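Local coordinates for protein cysteine protease (Listeria monocytogenes, PDB 5HU4) that covalently attaches surface proteins to the bacterial cell wall, cleaving their C-terminal sorting signal and passing them on through a thioester intermediate, at residues D69-T74 / A104-I109. Sequence-based numbering, arbitrary orientation.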
loop_
_atom_site.group_PDB
_atom_site.type_symbol
_atom_site.label_atom_id
_atom_site.label_comp_id
_atom_site.label_asym_id
_atom_site.label_seq_id
_atom_site.Cartn_x
_atom_site.Cartn_y
_atom_site.Cartn_z
ATOM N N ASP A 69 7.034 -7.320 -8.459
ATOM C CA ASP A 69 5.969 -6.516 -9.041
ATOM C C ASP A 69 6.142 -5.053 -8.658
ATOM O O ASP A 69 6.715 -4.738 -7.614
ATOM C CB ASP A 69 4.596 -7.017 -8.589
ATOM C CG ASP A 69 4.268 -8.393 -9.131
ATOM O OD1 ASP A 69 4.895 -8.806 -10.130
ATOM O OD2 ASP A 69 3.381 -9.060 -8.559
ATOM N N LYS A 70 5.645 -4.160 -9.505
ATOM C CA LYS A 70 5.745 -2.732 -9.244
ATOM C C LYS A 70 4.592 -2.249 -8.373
ATOM O O LYS A 70 3.450 -2.683 -8.539
ATOM C CB LYS A 70 5.769 -1.944 -10.555
ATOM C CG LYS A 70 6.821 -2.404 -11.553
ATOM C CD LYS A 70 8.219 -2.368 -10.959
ATOM C CE LYS A 70 9.273 -2.402 -12.054
ATOM N NZ LYS A 70 10.440 -3.250 -11.681
ATOM N N ILE A 71 4.902 -1.356 -7.438
ATOM C CA ILE A 71 3.879 -0.670 -6.663
ATOM C C ILE A 71 3.974 0.824 -6.941
ATOM O O ILE A 71 5.043 1.420 -6.801
ATOM C CB ILE A 71 4.021 -0.924 -5.153
ATOM C CG1 ILE A 71 4.004 -2.423 -4.856
ATOM C CG2 ILE A 71 2.909 -0.220 -4.388
ATOM C CD1 ILE A 71 4.305 -2.758 -3.411
ATOM N N TYR A 72 2.861 1.423 -7.345
ATOM C CA TYR A 72 2.855 2.841 -7.676
ATOM C C TYR A 72 2.122 3.655 -6.622
ATOM O O TYR A 72 1.012 3.319 -6.217
ATOM C CB TYR A 72 2.233 3.060 -9.055
ATOM C CG TYR A 72 3.015 2.389 -10.157
ATOM C CD1 TYR A 72 4.104 3.019 -10.742
ATOM C CD2 TYR A 72 2.675 1.120 -10.605
ATOM C CE1 TYR A 72 4.828 2.408 -11.746
ATOM C CE2 TYR A 72 3.391 0.501 -11.609
ATOM C CZ TYR A 72 4.469 1.150 -12.174
ATOM O OH TYR A 72 5.187 0.540 -13.177
ATOM N N LEU A 73 2.769 4.727 -6.181
ATOM C CA LEU A 73 2.239 5.584 -5.134
ATOM C C LEU A 73 2.357 7.039 -5.563
ATOM O O LEU A 73 3.363 7.434 -6.153
ATOM C CB LEU A 73 2.992 5.343 -3.824
ATOM C CG LEU A 73 2.560 6.101 -2.570
ATOM C CD1 LEU A 73 1.169 5.672 -2.128
ATOM C CD2 LEU A 73 3.575 5.889 -1.457
ATOM N N THR A 74 1.334 7.839 -5.279
ATOM C CA THR A 74 1.371 9.246 -5.660
ATOM C C THR A 74 0.654 10.152 -4.662
ATOM O O THR A 74 -0.312 9.750 -4.012
ATOM C CB THR A 74 0.757 9.465 -7.062
ATOM O OG1 THR A 74 0.996 10.814 -7.486
ATOM C CG2 THR A 74 -0.742 9.193 -7.052
ATOM N N ALA A 104 14.462 3.786 1.461
ATOM C CA ALA A 104 13.132 4.185 1.023
ATOM C C ALA A 104 12.334 2.950 0.620
ATOM O O ALA A 104 12.719 2.225 -0.298
ATOM C CB ALA A 104 13.219 5.169 -0.129
ATOM N N ARG A 105 11.227 2.707 1.314
ATOM C CA ARG A 105 10.436 1.507 1.073
ATOM C C ARG A 105 8.949 1.728 1.319
ATOM O O ARG A 105 8.554 2.664 2.016
ATOM C CB ARG A 105 10.926 0.362 1.959
ATOM C CG ARG A 105 10.795 0.653 3.444
ATOM C CD ARG A 105 10.871 -0.615 4.274
ATOM N NE ARG A 105 12.156 -1.290 4.133
ATOM C CZ ARG A 105 12.395 -2.529 4.550
ATOM N NH1 ARG A 105 11.433 -3.229 5.136
ATOM N NH2 ARG A 105 13.595 -3.067 4.382
ATOM N N ILE A 106 8.130 0.854 0.741
ATOM C CA ILE A 106 6.701 0.837 1.021
ATOM C C ILE A 106 6.340 -0.501 1.662
ATOM O O ILE A 106 6.905 -1.541 1.318
ATOM C CB ILE A 106 5.858 1.078 -0.257
ATOM C CG1 ILE A 106 4.393 1.340 0.102
ATOM C CG2 ILE A 106 5.988 -0.087 -1.230
ATOM C CD1 ILE A 106 3.517 1.651 -1.091
ATOM N N THR A 107 5.417 -0.469 2.618
ATOM C CA THR A 107 5.032 -1.675 3.339
ATOM C C THR A 107 3.521 -1.873 3.319
ATOM O O THR A 107 2.783 -1.168 4.004
ATOM C CB THR A 107 5.519 -1.634 4.800
ATOM O OG1 THR A 107 6.936 -1.411 4.827
ATOM C CG2 THR A 107 5.200 -2.941 5.507
ATOM N N LEU A 108 3.069 -2.840 2.528
ATOM C CA LEU A 108 1.644 -3.121 2.403
ATOM C C LEU A 108 1.219 -4.203 3.391
ATOM O O LEU A 108 1.809 -5.283 3.434
ATOM C CB LEU A 108 1.302 -3.543 0.974
ATOM C CG LEU A 108 1.770 -2.589 -0.127
ATOM C CD1 LEU A 108 1.168 -2.975 -1.468
ATOM C CD2 LEU A 108 1.425 -1.152 0.230
ATOM N N ILE A 109 0.194 -3.906 4.183
ATOM C CA ILE A 109 -0.242 -4.817 5.234
ATOM C C ILE A 109 -1.729 -5.143 5.136
ATOM O O ILE A 109 -2.570 -4.246 5.054
ATOM C CB ILE A 109 0.045 -4.234 6.634
ATOM C CG1 ILE A 109 1.520 -3.845 6.758
ATOM C CG2 ILE A 109 -0.344 -5.229 7.719
ATOM C CD1 ILE A 109 1.888 -3.267 8.103
#
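Ile-71 meets both Ile-106 and Leu-108 inside the closed beta barrel of the sortase fold. Strand 70-74 and the 105-109 part of strand 105-111 are not neighbours in the sheet. They face each other across the interior, at 102° between their directions and 9.6 Å between their axes.

Ile-71 and Ile-106 carry the contact about equally; Ile-71 uses both its branches. Its CG1 lies anti to the carbonyl carbon (chi1 -56°), and the chain runs on extended, which carries CD1 out to the far strand. There Ile-71 CD1 rests 3.8 Å from Ile-106 CG2. The same methyl, Ile-71 CD1, is 3.7 Å from Leu-108 CD1. The second branch, Ile-71 CG2, reaches Ile-106 CD1 at 3.8 Å. The two isoleucines thus pass each other at a slant, each offering its CD1 to the other's CG2. CG1 of Ile-106 is anti to the backbone N (chi1 -168°), and the extended chain brings CD1 to Ile-71 CG2, leaving CG2 for Ile-71 CD1. Leu-108 behaves differently: it meets Ile-71 end on, methyl to methyl. Leu-73 adds a looser touch, with its CD2 4.3 Å from Ile-106 CD1.

Around this group, Leu-47 of strand 44-48 packs on Ile-106 and Leu-108, Tyr-45 touches Leu-73, and Val-84 and Tyr-82 of strand 78-91 touch Ile-71 and Ile-106 respectively. The side chains of Tyr-72 and Thr-107 leave the other way, to a ring stack with Tyr-141 and a hydrogen bond with Asn-44.

Strand 105-111 ends at Cys-111, the residue that forms the acyl-thioester, with its side chain about 12 Å from that of Leu-108. All four touching residues are buried, and their closest contacts are between aliphatic methyls. Van der Waals packing and, probably, the exclusion of water hold the facing strands here, without directional polar bonds between them.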